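Long-range contacts in hypothetical conserved protein (Geobacillus kaustophilus, PDB 2QYH), which is of unknown function but, as a member of the haloacid dehalogenase-like superfamily, is probably a magnesium-dependent phosphatase: residues R3-F8 against R189-K194; I197-V202 against L215-T220; Y203-G208 against Y249-L254. All blocks are in the same frame, centred on the assembly; numbering follows the deposited sequence.

Contact 1 of 3, residues R3-F8 against R189-K194; sequences RKIVFF and RMMIEK
Phe-7 pushes its ring from strand 5-8 at helix 184-195 and meets it rim first: CZ, the tip of the ring, comes 3.7 Å from CG of Met-191, a selenomethionine, and that methylene lies at the ring edge, in the ring plane. The next rim atom round, CE2, is 4.2 Å from CG2 of Ile-192. The ring edge therefore enters the dent between two consecutive residues of the helix. CG of Met-191 stands anti to its backbone N (chi1 161°), which carries this methylene to the aromatic rim; the chain then bends at chi2 and chi3. Two residues back along the strand, Ile-5 adds a second, branched bump: its CD1 also touches CG of Met-191, and its CG2 lies 4.2 Å from CG2 of Ile-192. Strand and helix run nearly antiparallel, at 161°, with their axes 11.2 Å apart, as expected of a helix laid over a parallel strand in the Rossmann-like core of the haloacid dehalogenase fold. Met-191 and Ile-192 thus each meet both strand side chains, and the buried seam between them is wholly apolar. Val-202, from the neighbouring strand 202-206, touches Ile-5 and Ile-192 and continues this surface to one side. Leu-77 of strand 75-79 packs on Met-191. The side chain of Phe-7 also touches Ala-40 of strand 38-42, the strand next to 5-8 in the sheet.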
ATOM      1  N   ARG D   3       9.280  -4.453 -28.818  1.00 29.16           N
ATOM      2  CA  ARG D   3       9.390  -4.479 -27.365  1.00 29.16           C
ATOM      3  C   ARG D   3       8.779  -5.758 -26.799  1.00 28.16           C
ATOM      4  O   ARG D   3       7.919  -6.381 -27.421  1.00 29.16           O
ATOM      5  CB  ARG D   3       8.644  -3.286 -26.757  1.00 27.48           C
ATOM      6  CG  ARG D   3       9.287  -1.941 -26.957  1.00 28.48           C
ATOM      7  CD  ARG D   3      10.130  -1.558 -25.763  1.00 29.48           C
ATOM      8  NE  ARG D   3      10.508  -0.152 -25.830  1.00 30.48           N
ATOM      9  CZ  ARG D   3      11.132   0.510 -24.859  1.00 31.48           C
ATOM     10  NH1 ARG D   3      11.456  -0.103 -23.729  1.00 31.48           N
ATOM     11  NH2 ARG D   3      11.430   1.789 -25.022  1.00 28.48           N
ATOM     12  N   LYS D   4       9.230  -6.132 -25.607  1.00 27.75           N
ATOM     13  CA  LYS D   4       8.712  -7.300 -24.907  1.00 27.75           C
ATOM     14  C   LYS D   4       8.057  -6.765 -23.645  1.00 26.75           C
ATOM     15  O   LYS D   4       8.403  -5.690 -23.167  1.00 26.75           O
ATOM     16  CB  LYS D   4       9.845  -8.258 -24.542  1.00 50.52           C
ATOM     17  CG  LYS D   4      10.521  -8.879 -25.744  1.00 52.52           C
ATOM     18  CD  LYS D   4      11.919  -9.347 -25.403  1.00 57.52           C
ATOM     19  CE  LYS D   4      12.652  -9.848 -26.638  1.00 61.52           C
ATOM     20  NZ  LYS D   4      14.110 -10.061 -26.378  1.00 64.52           N
ATOM     21  N   ILE D   5       7.096  -7.498 -23.113  1.00 28.39           N
ATOM     22  CA  ILE D   5       6.430  -7.061 -21.900  1.00 28.39           C
ATOM     23  C   ILE D   5       6.123  -8.289 -21.069  1.00 28.39           C
ATOM     24  O   ILE D   5       5.864  -9.360 -21.612  1.00 28.39           O
ATOM     25  CB  ILE D   5       5.120  -6.293 -22.222  1.00 21.36           C
ATOM     26  CG1 ILE D   5       4.492  -5.761 -20.932  1.00 20.36           C
ATOM     27  CG2 ILE D   5       4.156  -7.188 -22.985  1.00 20.36           C
ATOM     28  CD1 ILE D   5       3.363  -4.759 -21.165  1.00 20.36           C
ATOM     29  N   VAL D   6       6.188  -8.142 -19.753  1.00 25.09           N
ATOM     30  CA  VAL D   6       5.897  -9.249 -18.855  1.00 25.09           C
ATOM     31  C   VAL D   6       4.821  -8.796 -17.876  1.00 25.09           C
ATOM     32  O   VAL D   6       4.945  -7.743 -17.256  1.00 25.09           O
ATOM     33  CB  VAL D   6       7.158  -9.692 -18.049  1.00 22.48           C
ATOM     34  CG1 VAL D   6       6.824 -10.916 -17.191  1.00 21.48           C
ATOM     35  CG2 VAL D   6       8.311 -10.002 -18.997  1.00 21.48           C
ATOM     36  N   PHE D   7       3.770  -9.596 -17.753  1.00 28.34           N
ATOM     37  CA  PHE D   7       2.663  -9.312 -16.849  1.00 29.34           C
ATOM     38  C   PHE D   7       2.753 -10.214 -15.618  1.00 30.34           C
ATOM     39  O   PHE D   7       3.131 -11.376 -15.728  1.00 30.34           O
ATOM     40  CB  PHE D   7       1.340  -9.545 -17.574  1.00 25.60           C
ATOM     41  CG  PHE D   7       1.005  -8.484 -18.569  1.00 24.60           C
ATOM     42  CD1 PHE D   7       0.312  -7.345 -18.178  1.00 22.60           C
ATOM     43  CD2 PHE D   7       1.395  -8.611 -19.900  1.00 20.60           C
ATOM     44  CE1 PHE D   7       0.011  -6.342 -19.105  1.00 22.60           C
ATOM     45  CE2 PHE D   7       1.100  -7.615 -20.830  1.00 20.60           C
ATOM     46  CZ  PHE D   7       0.408  -6.480 -20.433  1.00 21.60           C
ATOM     47  N   PHE D   8       2.403  -9.675 -14.452  1.00 31.65           N
ATOM     48  CA  PHE D   8       2.466 -10.430 -13.202  1.00 32.65           C
ATOM     49  C   PHE D   8       1.185 -10.309 -12.403  1.00 33.65           C
ATOM     50  O   PHE D   8       0.643  -9.218 -12.266  1.00 33.65           O
ATOM     51  CB  PHE D   8       3.589  -9.903 -12.309  1.00 28.63           C
ATOM     52  CG  PHE D   8       4.958 -10.041 -12.894  1.00 28.63           C
ATOM     53  CD1 PHE D   8       5.672 -11.230 -12.761  1.00 28.63           C
ATOM     54  CD2 PHE D   8       5.557  -8.969 -13.555  1.00 28.63           C
ATOM     55  CE1 PHE D   8       6.968 -11.347 -13.278  1.00 27.63           C
ATOM     56  CE2 PHE D   8       6.842  -9.077 -14.072  1.00 28.63           C
ATOM     57  CZ  PHE D   8       7.554 -10.266 -13.933  1.00 29.63           C
ATOM     58  N   ARG D 189      -4.849  -7.716 -23.847  1.00 34.27           N
ATOM     59  CA  ARG D 189      -4.908  -7.691 -25.300  1.00 36.27           C
ATOM     60  C   ARG D 189      -4.797  -6.279 -25.882  1.00 36.27           C
ATOM     61  O   ARG D 189      -4.093  -6.091 -26.871  1.00 36.27           O
ATOM     62  CB  ARG D 189      -6.178  -8.363 -25.813  1.00 46.20           C
ATOM     63  CG  ARG D 189      -6.201  -8.501 -27.326  1.00 48.20           C
ATOM     64  CD  ARG D 189      -7.300  -9.441 -27.770  1.00 49.20           C
ATOM     65  NE  ARG D 189      -8.392  -8.768 -28.466  1.00 57.20           N
ATOM     66  CZ  ARG D 189      -9.081  -7.741 -27.979  1.00 61.20           C
ATOM     67  NH1 ARG D 189      -8.792  -7.249 -26.784  1.00 63.20           N
ATOM     68  NH2 ARG D 189     -10.078  -7.219 -28.677  1.00 62.20           N
HETATM   69  N   MSE D 190      -5.472  -5.287 -25.301  1.00 36.85           N
HETATM   70  CA  MSE D 190      -5.336  -3.939 -25.861  1.00 36.85           C
HETATM   71  C   MSE D 190      -4.126  -3.206 -25.365  1.00 36.85           C
HETATM   72  O   MSE D 190      -3.660  -2.270 -26.006  1.00 55.95           O
HETATM   73  CB  MSE D 190      -6.544  -3.059 -25.601  1.00 91.30           C
HETATM   74  CG  MSE D 190      -7.568  -3.634 -24.713  1.00 91.30           C
HETATM   75 SE   MSE D 190      -9.243  -3.202 -25.522  1.00 91.30          SE
HETATM   76  CE  MSE D 190      -8.677  -2.549 -27.258  1.00 91.30           C
HETATM   77  N   MSE D 191      -3.635  -3.597 -24.200  1.00 28.24           N
HETATM   78  CA  MSE D 191      -2.438  -2.973 -23.709  1.00 28.24           C
HETATM   79  C   MSE D 191      -1.415  -3.226 -24.824  1.00 28.24           C
HETATM   80  O   MSE D 191      -0.801  -2.285 -25.342  1.00 35.80           O
HETATM   81  CB  MSE D 191      -1.975  -3.635 -22.422  1.00 64.86           C
HETATM   82  CG  MSE D 191      -0.525  -3.354 -22.101  1.00 64.86           C
HETATM   83 SE   MSE D 191      -0.272  -2.128 -20.650  1.00 64.86          SE
HETATM   84  CE  MSE D 191      -0.308  -0.473 -21.623  1.00 64.86           C
ATOM     85  N   ILE D 192      -1.272  -4.497 -25.219  1.00 24.67           N
ATOM     86  CA  ILE D 192      -0.309  -4.862 -26.251  1.00 24.67           C
ATOM     87  C   ILE D 192      -0.691  -4.403 -27.652  1.00 24.67           C
ATOM     88  O   ILE D 192       0.176  -4.219 -28.511  1.00 24.67           O
ATOM     89  CB  ILE D 192      -0.025  -6.387 -26.262  1.00 23.93           C
ATOM     90  CG1 ILE D 192      -1.252  -7.160 -26.749  1.00 22.93           C
ATOM     91  CG2 ILE D 192       0.375  -6.840 -24.860  1.00 23.93           C
ATOM     92  CD1 ILE D 192      -1.037  -8.651 -26.841  1.00 22.93           C
ATOM     93  N   GLU D 193      -1.982  -4.213 -27.891  1.00 29.56           N
ATOM     94  CA  GLU D 193      -2.433  -3.742 -29.189  1.00 31.56           C
ATOM     95  C   GLU D 193      -2.024  -2.281 -29.305  1.00 30.56           C
ATOM     96  O   GLU D 193      -1.427  -1.873 -30.297  1.00 30.56           O
ATOM     97  CB  GLU D 193      -3.945  -3.876 -29.305  1.00 57.30           C
ATOM     98  CG  GLU D 193      -4.389  -5.020 -30.185  1.00 59.30           C
ATOM     99  CD  GLU D 193      -5.894  -5.226 -30.157  1.00 60.30           C
ATOM    100  OE1 GLU D 193      -6.640  -4.217 -30.199  1.00 63.30           O
ATOM    101  OE2 GLU D 193      -6.326  -6.400 -30.102  1.00 65.30           O
ATOM    102  N   LYS D 194      -2.327  -1.503 -28.270  1.00 34.68           N
ATOM    103  CA  LYS D 194      -1.997  -0.085 -28.249  1.00 33.68           C
ATOM    104  C   LYS D 194      -0.486   0.135 -28.231  1.00 33.68           C
ATOM    105  O   LYS D 194       0.015   1.063 -28.863  1.00 33.68           O
ATOM    106  CB  LYS D 194      -2.612   0.605 -27.021  1.00 36.34           C
ATOM    107  CG  LYS D 194      -4.129   0.515 -26.876  1.00 37.34           C
ATOM    108  CD  LYS D 194      -4.869   1.187 -28.018  1.00 42.34           C
ATOM    109  CE  LYS D 194      -6.323   1.480 -27.647  1.00 45.34           C
ATOM    110  NZ  LYS D 194      -7.075   0.278 -27.187  1.00 46.34           N
TER

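Contact 2 of 3, residues I197-V202 against L215-T220; sequences IDKKDV and LSFVGT
Val-202 and Val-218 form the buried end of this contact, their side chains crossing at about a right angle with CG1 against CG1 at 3.6 Å. Beside them the backbones close up. Thr-220 N donates to Val-202 O at 3.1 Å, a fairly straight bond (161° at the hydrogen), and Gly-219 packs against the 3-10 turn 199-200. Its CA comes 3.2 Å from Lys-199 O in a CA-H...O contact, and a beta carbon at this position would run into that same oxygen. The exposed end is built differently, from a long lysine chain that crosses the Phe-217 side chain at about a right angle. Lys-199 leaves with CG anti to its backbone N (chi1 -174°), passes CD 3.3 Å from Phe-217 O, and bends at chi3. Its terminal atoms then meet the Phe-217 ring, NZ obliquely, with NZ and CE each 3.6 Å from CE2. An alanine in place of Phe-217 would probably leave the end of Lys-199 without its aromatic support and free to swing into solvent. Arg-189 of helix 184-195 also touches the Phe-217 side chain. Deeper in, Val-202 packs on Ile-5, Phe-7 and Ile-192. The bond from Thr-220 to Val-202 joins the starts of the parallel strands 202-206 and 220-223, linked through helix 212-217 as a beta-alpha-beta unit of the Rossmann-like haloacid dehalogenase core.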
ATOM      1  N   ILE D 197       2.804  -4.339 -29.447  1.00 28.09           N
ATOM      2  CA  ILE D 197       3.625  -5.486 -29.075  1.00 29.09           C
ATOM      3  C   ILE D 197       3.038  -6.799 -29.574  1.00 29.09           C
ATOM      4  O   ILE D 197       1.880  -7.119 -29.294  1.00 29.09           O
ATOM      5  CB  ILE D 197       3.796  -5.573 -27.542  1.00 27.54           C
ATOM      6  CG1 ILE D 197       4.554  -4.341 -27.032  1.00 25.54           C
ATOM      7  CG2 ILE D 197       4.537  -6.871 -27.163  1.00 27.54           C
ATOM      8  CD1 ILE D 197       4.884  -4.398 -25.559  1.00 24.54           C
ATOM      9  N   ASP D 198       3.846  -7.559 -30.311  1.00 33.86           N
ATOM     10  CA  ASP D 198       3.418  -8.852 -30.847  1.00 34.86           C
ATOM     11  C   ASP D 198       3.248  -9.869 -29.721  1.00 34.86           C
ATOM     12  O   ASP D 198       4.052  -9.921 -28.779  1.00 34.86           O
ATOM     13  CB  ASP D 198       4.441  -9.373 -31.860  1.00 95.30           C
ATOM     14  CG  ASP D 198       4.469  -8.552 -33.136  1.00 99.30           C
ATOM     15  OD1 ASP D 198       5.394  -8.751 -33.950  1.00100.99           O
ATOM     16  OD2 ASP D 198       3.563  -7.712 -33.329  1.00100.99           O
ATOM     17  N   LYS D 199       2.201 -10.681 -29.825  1.00 36.97           N
ATOM     18  CA  LYS D 199       1.908 -11.690 -28.812  1.00 37.97           C
ATOM     19  C   LYS D 199       3.128 -12.563 -28.470  1.00 37.97           C
ATOM     20  O   LYS D 199       3.338 -12.923 -27.318  1.00 36.97           O
ATOM     21  CB  LYS D 199       0.744 -12.554 -29.292  1.00 48.85           C
ATOM     22  CG  LYS D 199       0.241 -13.540 -28.272  1.00 51.85           C
ATOM     23  CD  LYS D 199      -0.951 -14.306 -28.814  1.00 55.85           C
ATOM     24  CE  LYS D 199      -2.120 -13.381 -29.099  1.00 56.85           C
ATOM     25  NZ  LYS D 199      -3.268 -14.136 -29.668  1.00 58.85           N
ATOM     26  N   LYS D 200       3.936 -12.885 -29.476  1.00 38.42           N
ATOM     27  CA  LYS D 200       5.126 -13.709 -29.285  1.00 39.42           C
ATOM     28  C   LYS D 200       6.147 -13.050 -28.351  1.00 37.42           C
ATOM     29  O   LYS D 200       7.127 -13.674 -27.942  1.00 37.42           O
ATOM     30  CB  LYS D 200       5.791 -13.995 -30.636  1.00 61.73           C
ATOM     31  CG  LYS D 200       6.288 -12.750 -31.342  1.00 64.73           C
ATOM     32  CD  LYS D 200       7.254 -13.071 -32.467  1.00 64.73           C
ATOM     33  CE  LYS D 200       7.847 -11.785 -33.036  1.00 67.73           C
ATOM     34  NZ  LYS D 200       8.832 -12.028 -34.128  1.00 69.73           N
ATOM     35  N   ASP D 201       5.924 -11.784 -28.021  1.00 39.88           N
ATOM     36  CA  ASP D 201       6.836 -11.081 -27.134  1.00 37.88           C
ATOM     37  C   ASP D 201       6.153 -10.734 -25.824  1.00 35.88           C
ATOM     38  O   ASP D 201       6.667  -9.940 -25.044  1.00 36.88           O
ATOM     39  CB  ASP D 201       7.348  -9.807 -27.796  1.00 33.01           C
ATOM     40  CG  ASP D 201       8.137 -10.085 -29.056  1.00 33.01           C
ATOM     41  OD1 ASP D 201       9.179 -10.769 -28.983  1.00 34.01           O
ATOM     42  OD2 ASP D 201       7.710  -9.617 -30.126  1.00 35.01           O
ATOM     43  N   VAL D 202       4.991 -11.328 -25.587  1.00 29.15           N
ATOM     44  CA  VAL D 202       4.252 -11.077 -24.362  1.00 27.15           C
ATOM     45  C   VAL D 202       4.425 -12.270 -23.425  1.00 27.15           C
ATOM     46  O   VAL D 202       4.221 -13.405 -23.829  1.00 27.15           O
ATOM     47  CB  VAL D 202       2.747 -10.879 -24.653  1.00 22.05           C
ATOM     48  CG1 VAL D 202       1.994 -10.549 -23.365  1.00 21.05           C
ATOM     49  CG2 VAL D 202       2.565  -9.778 -25.668  1.00 21.05           C
ATOM     50  N   LEU D 215      -2.668 -16.683 -18.932  1.00 30.22           N
ATOM     51  CA  LEU D 215      -1.572 -17.590 -19.253  1.00 29.22           C
ATOM     52  C   LEU D 215      -1.677 -18.271 -20.616  1.00 29.22           C
ATOM     53  O   LEU D 215      -0.678 -18.430 -21.316  1.00 29.22           O
ATOM     54  CB  LEU D 215      -1.460 -18.651 -18.158  1.00 32.71           C
ATOM     55  CG  LEU D 215      -0.155 -18.655 -17.373  1.00 33.71           C
ATOM     56  CD1 LEU D 215       0.107 -17.276 -16.812  1.00 32.71           C
ATOM     57  CD2 LEU D 215      -0.236 -19.675 -16.264  1.00 33.71           C
ATOM     58  N   SER D 216      -2.878 -18.677 -21.001  1.00 38.04           N
ATOM     59  CA  SER D 216      -3.036 -19.342 -22.286  1.00 38.04           C
ATOM     60  C   SER D 216      -3.066 -18.335 -23.426  1.00 38.04           C
ATOM     61  O   SER D 216      -2.744 -18.667 -24.566  1.00 38.04           O
ATOM     62  CB  SER D 216      -4.317 -20.163 -22.301  1.00 35.72           C
ATOM     63  OG  SER D 216      -5.428 -19.305 -22.160  1.00 37.72           O
ATOM     64  N   PHE D 217      -3.441 -17.100 -23.118  1.00 31.92           N
ATOM     65  CA  PHE D 217      -3.516 -16.078 -24.146  1.00 31.92           C
ATOM     66  C   PHE D 217      -2.188 -15.498 -24.601  1.00 31.92           C
ATOM     67  O   PHE D 217      -1.978 -15.302 -25.792  1.00 31.92           O
ATOM     68  CB  PHE D 217      -4.416 -14.928 -23.705  1.00 26.64           C
ATOM     69  CG  PHE D 217      -4.351 -13.751 -24.619  1.00 26.64           C
ATOM     70  CD1 PHE D 217      -3.659 -12.603 -24.246  1.00 26.64           C
ATOM     71  CD2 PHE D 217      -4.934 -13.808 -25.885  1.00 27.64           C
ATOM     72  CE1 PHE D 217      -3.542 -11.524 -25.118  1.00 27.64           C
ATOM     73  CE2 PHE D 217      -4.827 -12.737 -26.770  1.00 27.64           C
ATOM     74  CZ  PHE D 217      -4.126 -11.589 -26.383  1.00 28.64           C
ATOM     75  N   VAL D 218      -1.299 -15.213 -23.660  1.00 27.49           N
ATOM     76  CA  VAL D 218      -0.015 -14.625 -24.008  1.00 27.49           C
ATOM     77  C   VAL D 218       0.918 -15.575 -24.738  1.00 27.49           C
ATOM     78  O   VAL D 218       0.715 -16.780 -24.746  1.00 27.49           O
ATOM     79  CB  VAL D 218       0.697 -14.072 -22.759  1.00 23.38           C
ATOM     80  CG1 VAL D 218      -0.210 -13.058 -22.075  1.00 21.38           C
ATOM     81  CG2 VAL D 218       1.075 -15.203 -21.809  1.00 22.38           C
ATOM     82  N   GLY D 219       1.940 -15.019 -25.364  1.00 31.74           N
ATOM     83  CA  GLY D 219       2.882 -15.844 -26.088  1.00 31.74           C
ATOM     84  C   GLY D 219       3.499 -16.912 -25.209  1.00 32.74           C
ATOM     85  O   GLY D 219       3.526 -18.090 -25.574  1.00 32.74           O
ATOM     86  N   THR D 220       3.988 -16.505 -24.044  1.00 31.06           N
ATOM     87  CA  THR D 220       4.617 -17.433 -23.124  1.00 30.06           C
ATOM     88  C   THR D 220       4.018 -17.323 -21.736  1.00 30.06           C
ATOM     89  O   THR D 220       4.297 -16.377 -21.001  1.00 31.06           O
ATOM     90  CB  THR D 220       6.116 -17.167 -23.047  1.00 27.76           C
ATOM     91  OG1 THR D 220       6.672 -17.284 -24.358  1.00 26.76           O
ATOM     92  CG2 THR D 220       6.802 -18.166 -22.121  1.00 26.76           C
TER

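Contact 3 of 3, residues Y203-G208 against Y249-L254; sequences YAFGDG and YGLKQL
In the Rossmann-like core of the haloacid dehalogenase fold, helices cover the largely parallel sheet, and here helix 246-253, near the C-terminus, packs on strand 202-206 through Phe-205 and Tyr-203. Both residues leave the strand on the side that faces the helix. Phe-205 reaches it with the tip of its ring: CZ lies 3.7 Å from CD2 of Leu-251 and 3.8 Å from CG of the same residue, CD2 approaching the ring obliquely. Gly-250 lets the ring come close to the helix backbone, Gly-250 C lying at the ring edge, 4.3 Å from Phe-205 CZ. A beta carbon on this glycine would point at the strand and probably crowd CE1 of Phe-205, consistent with the ring's closeness to the backbone here. Leu-251 has CG anti to its carbonyl carbon (chi1 -70°), which sets CG beside CZ of the ring; CD2 continues to CZ and CE2. Leu-254, one turn after Gly-250, sits where the two aromatic residues can share it, touching Phe-205 more loosely than Tyr-203. Beyond the two segments, Leu-251 rests on Ala-28 and Leu-32 of helix 23-34, while Leu-254 reaches Thr-220 and Val-222 of the next strand. Phe-205 also touches Thr-13 of a DxDxT sequence that resembles the haloacid dehalogenase catalytic motif. The side chains of Tyr-203 and Leu-254 slide past each other in opposite directions, bringing the tyrosine CD1 to 3.9 Å from the leucine CD1.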
ATOM      1  N   TYR D 203       4.810 -12.003 -22.182  1.00 27.20           N
ATOM      2  CA  TYR D 203       5.009 -13.047 -21.181  1.00 27.20           C
ATOM      3  C   TYR D 203       4.098 -12.773 -19.991  1.00 27.20           C
ATOM      4  O   TYR D 203       3.698 -11.635 -19.768  1.00 27.20           O
ATOM      5  CB  TYR D 203       6.456 -13.029 -20.694  1.00 28.82           C
ATOM      6  CG  TYR D 203       7.473 -13.254 -21.779  1.00 28.82           C
ATOM      7  CD1 TYR D 203       8.091 -14.499 -21.941  1.00 29.82           C
ATOM      8  CD2 TYR D 203       7.797 -12.235 -22.670  1.00 26.82           C
ATOM      9  CE1 TYR D 203       9.017 -14.722 -22.962  1.00 28.82           C
ATOM     10  CE2 TYR D 203       8.719 -12.444 -23.696  1.00 27.82           C
ATOM     11  CZ  TYR D 203       9.321 -13.691 -23.839  1.00 29.82           C
ATOM     12  OH  TYR D 203      10.216 -13.903 -24.863  1.00 29.82           O
ATOM     13  N   ALA D 204       3.772 -13.808 -19.225  1.00 33.19           N
ATOM     14  CA  ALA D 204       2.936 -13.634 -18.038  1.00 33.19           C
ATOM     15  C   ALA D 204       3.245 -14.696 -16.989  1.00 33.19           C
ATOM     16  O   ALA D 204       3.535 -15.837 -17.320  1.00 34.19           O
ATOM     17  CB  ALA D 204       1.452 -13.681 -18.415  1.00 16.62           C
ATOM     18  N   PHE D 205       3.193 -14.306 -15.722  1.00 30.37           N
ATOM     19  CA  PHE D 205       3.438 -15.226 -14.612  1.00 30.37           C
ATOM     20  C   PHE D 205       2.178 -15.283 -13.763  1.00 30.37           C
ATOM     21  O   PHE D 205       1.701 -14.254 -13.283  1.00 31.37           O
ATOM     22  CB  PHE D 205       4.606 -14.750 -13.738  1.00 23.47           C
ATOM     23  CG  PHE D 205       5.952 -14.966 -14.351  1.00 22.47           C
ATOM     24  CD1 PHE D 205       6.872 -15.820 -13.749  1.00 22.47           C
ATOM     25  CD2 PHE D 205       6.322 -14.289 -15.507  1.00 21.47           C
ATOM     26  CE1 PHE D 205       8.152 -15.993 -14.289  1.00 22.47           C
ATOM     27  CE2 PHE D 205       7.591 -14.452 -16.055  1.00 22.47           C
ATOM     28  CZ  PHE D 205       8.513 -15.304 -15.447  1.00 23.47           C
ATOM     29  N   GLY D 206       1.648 -16.489 -13.573  1.00 34.27           N
ATOM     30  CA  GLY D 206       0.438 -16.652 -12.789  1.00 35.27           C
ATOM     31  C   GLY D 206       0.498 -17.831 -11.843  1.00 36.27           C
ATOM     32  O   GLY D 206       1.365 -18.700 -11.962  1.00 36.27           O
ATOM     33  N   ASP D 207      -0.458 -17.879 -10.922  1.00 40.82           N
ATOM     34  CA  ASP D 207      -0.500 -18.923  -9.916  1.00 41.82           C
ATOM     35  C   ASP D 207      -1.893 -19.496  -9.677  1.00 41.82           C
ATOM     36  O   ASP D 207      -2.039 -20.669  -9.347  1.00 42.82           O
ATOM     37  CB  ASP D 207       0.056 -18.346  -8.614  1.00 44.24           C
ATOM     38  CG  ASP D 207      -0.173 -19.245  -7.426  1.00 47.24           C
ATOM     39  OD1 ASP D 207       0.501 -20.298  -7.329  1.00 49.24           O
ATOM     40  OD2 ASP D 207      -1.033 -18.890  -6.590  1.00 49.24           O
ATOM     41  N   GLY D 208      -2.921 -18.679  -9.843  1.00 31.76           N
ATOM     42  CA  GLY D 208      -4.266 -19.166  -9.600  1.00 30.76           C
ATOM     43  C   GLY D 208      -5.114 -19.381 -10.831  1.00 30.76           C
ATOM     44  O   GLY D 208      -4.743 -19.005 -11.948  1.00 30.76           O
ATOM     45  N   TYR D 249      14.210 -17.083 -11.417  1.00 41.53           N
ATOM     46  CA  TYR D 249      14.603 -18.295 -12.115  1.00 41.53           C
ATOM     47  C   TYR D 249      13.897 -18.401 -13.460  1.00 41.53           C
ATOM     48  O   TYR D 249      14.529 -18.652 -14.490  1.00 42.53           O
ATOM     49  CB  TYR D 249      14.277 -19.522 -11.260  1.00 44.03           C
ATOM     50  CG  TYR D 249      14.652 -20.828 -11.915  1.00 45.03           C
ATOM     51  CD1 TYR D 249      13.689 -21.628 -12.533  1.00 45.03           C
ATOM     52  CD2 TYR D 249      15.981 -21.247 -11.950  1.00 47.03           C
ATOM     53  CE1 TYR D 249      14.044 -22.816 -13.172  1.00 46.03           C
ATOM     54  CE2 TYR D 249      16.346 -22.429 -12.584  1.00 47.03           C
ATOM     55  CZ  TYR D 249      15.377 -23.209 -13.192  1.00 47.03           C
ATOM     56  OH  TYR D 249      15.751 -24.374 -13.812  1.00 47.03           O
ATOM     57  N   GLY D 250      12.583 -18.207 -13.442  1.00 34.98           N
ATOM     58  CA  GLY D 250      11.813 -18.291 -14.668  1.00 33.98           C
ATOM     59  C   GLY D 250      12.309 -17.322 -15.722  1.00 33.98           C
ATOM     60  O   GLY D 250      12.556 -17.708 -16.863  1.00 33.98           O
ATOM     61  N   LEU D 251      12.458 -16.059 -15.336  1.00 34.73           N
ATOM     62  CA  LEU D 251      12.921 -15.036 -16.258  1.00 33.73           C
ATOM     63  C   LEU D 251      14.307 -15.389 -16.800  1.00 34.73           C
ATOM     64  O   LEU D 251      14.636 -15.085 -17.948  1.00 34.73           O
ATOM     65  CB  LEU D 251      12.944 -13.669 -15.560  1.00 19.91           C
ATOM     66  CG  LEU D 251      11.587 -13.037 -15.224  1.00 17.91           C
ATOM     67  CD1 LEU D 251      11.791 -11.857 -14.285  1.00 15.91           C
ATOM     68  CD2 LEU D 251      10.875 -12.605 -16.512  1.00 13.91           C
ATOM     69  N   LYS D 252      15.112 -16.040 -15.967  1.00 40.12           N
ATOM     70  CA  LYS D 252      16.457 -16.445 -16.349  1.00 41.12           C
ATOM     71  C   LYS D 252      16.353 -17.559 -17.407  1.00 41.12           C
ATOM     72  O   LYS D 252      17.007 -17.519 -18.452  1.00 41.12           O
ATOM     73  CB  LYS D 252      17.198 -16.959 -15.115  1.00 48.33           C
ATOM     74  CG  LYS D 252      18.702 -16.863 -15.197  1.00 50.33           C
ATOM     75  CD  LYS D 252      19.180 -15.452 -14.926  1.00 54.33           C
ATOM     76  CE  LYS D 252      20.681 -15.335 -15.147  1.00 56.33           C
ATOM     77  NZ  LYS D 252      21.447 -16.324 -14.339  1.00 56.33           N
ATOM     78  N   GLN D 253      15.515 -18.549 -17.123  1.00 36.49           N
ATOM     79  CA  GLN D 253      15.302 -19.666 -18.029  1.00 37.49           C
ATOM     80  C   GLN D 253      14.816 -19.168 -19.388  1.00 37.49           C
ATOM     81  O   GLN D 253      15.327 -19.579 -20.427  1.00 37.49           O
ATOM     82  CB  GLN D 253      14.269 -20.624 -17.429  1.00 65.68           C
ATOM     83  CG  GLN D 253      14.712 -22.074 -17.386  1.00 66.68           C
ATOM     84  CD  GLN D 253      16.046 -22.253 -16.687  1.00 70.68           C
ATOM     85  OE1 GLN D 253      16.241 -21.782 -15.569  1.00 70.68           O
ATOM     86  NE2 GLN D 253      16.969 -22.940 -17.344  1.00 70.68           N
ATOM     87  N   LEU D 254      13.821 -18.280 -19.372  1.00 37.86           N
ATOM     88  CA  LEU D 254      13.257 -17.719 -20.597  1.00 37.86           C
ATOM     89  C   LEU D 254      14.254 -16.779 -21.257  1.00 37.86           C
ATOM     90  O   LEU D 254      14.022 -16.257 -22.349  1.00 37.86           O
ATOM     91  CB  LEU D 254      11.962 -16.974 -20.281  1.00 35.75           C
ATOM     92  CG  LEU D 254      10.833 -17.840 -19.714  1.00 35.75           C
ATOM     93  CD1 LEU D 254       9.639 -16.969 -19.355  1.00 35.75           C
ATOM     94  CD2 LEU D 254      10.439 -18.900 -20.730  1.00 34.75           C
TER

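In the fold
Contacts 1 and 3 reach the same sheet through neighbouring parallel strands, 5-8 and 202-206, and their centres lie 15 Å apart. Phe-7 N to Tyr-203 O and Ile-5 O to Tyr-203 N, both 2.9 Å, probably hydrogen-bond these strands. Contact 2 follows contact 1 in the chain, with centres 8 Å apart, and leads into strand 202-206. It interleaves with contact 3, 12 Å away between centres, where Thr-220 O approaches Ala-204 N at 3.2 Å. Strand 5-8 leads to the putative haloacid dehalogenase motif Asp-9, Asp-11 and Thr-13. Phe-7 of contact 1 lies near this motif without touching it, whereas Phe-205 of contact 3 touches it.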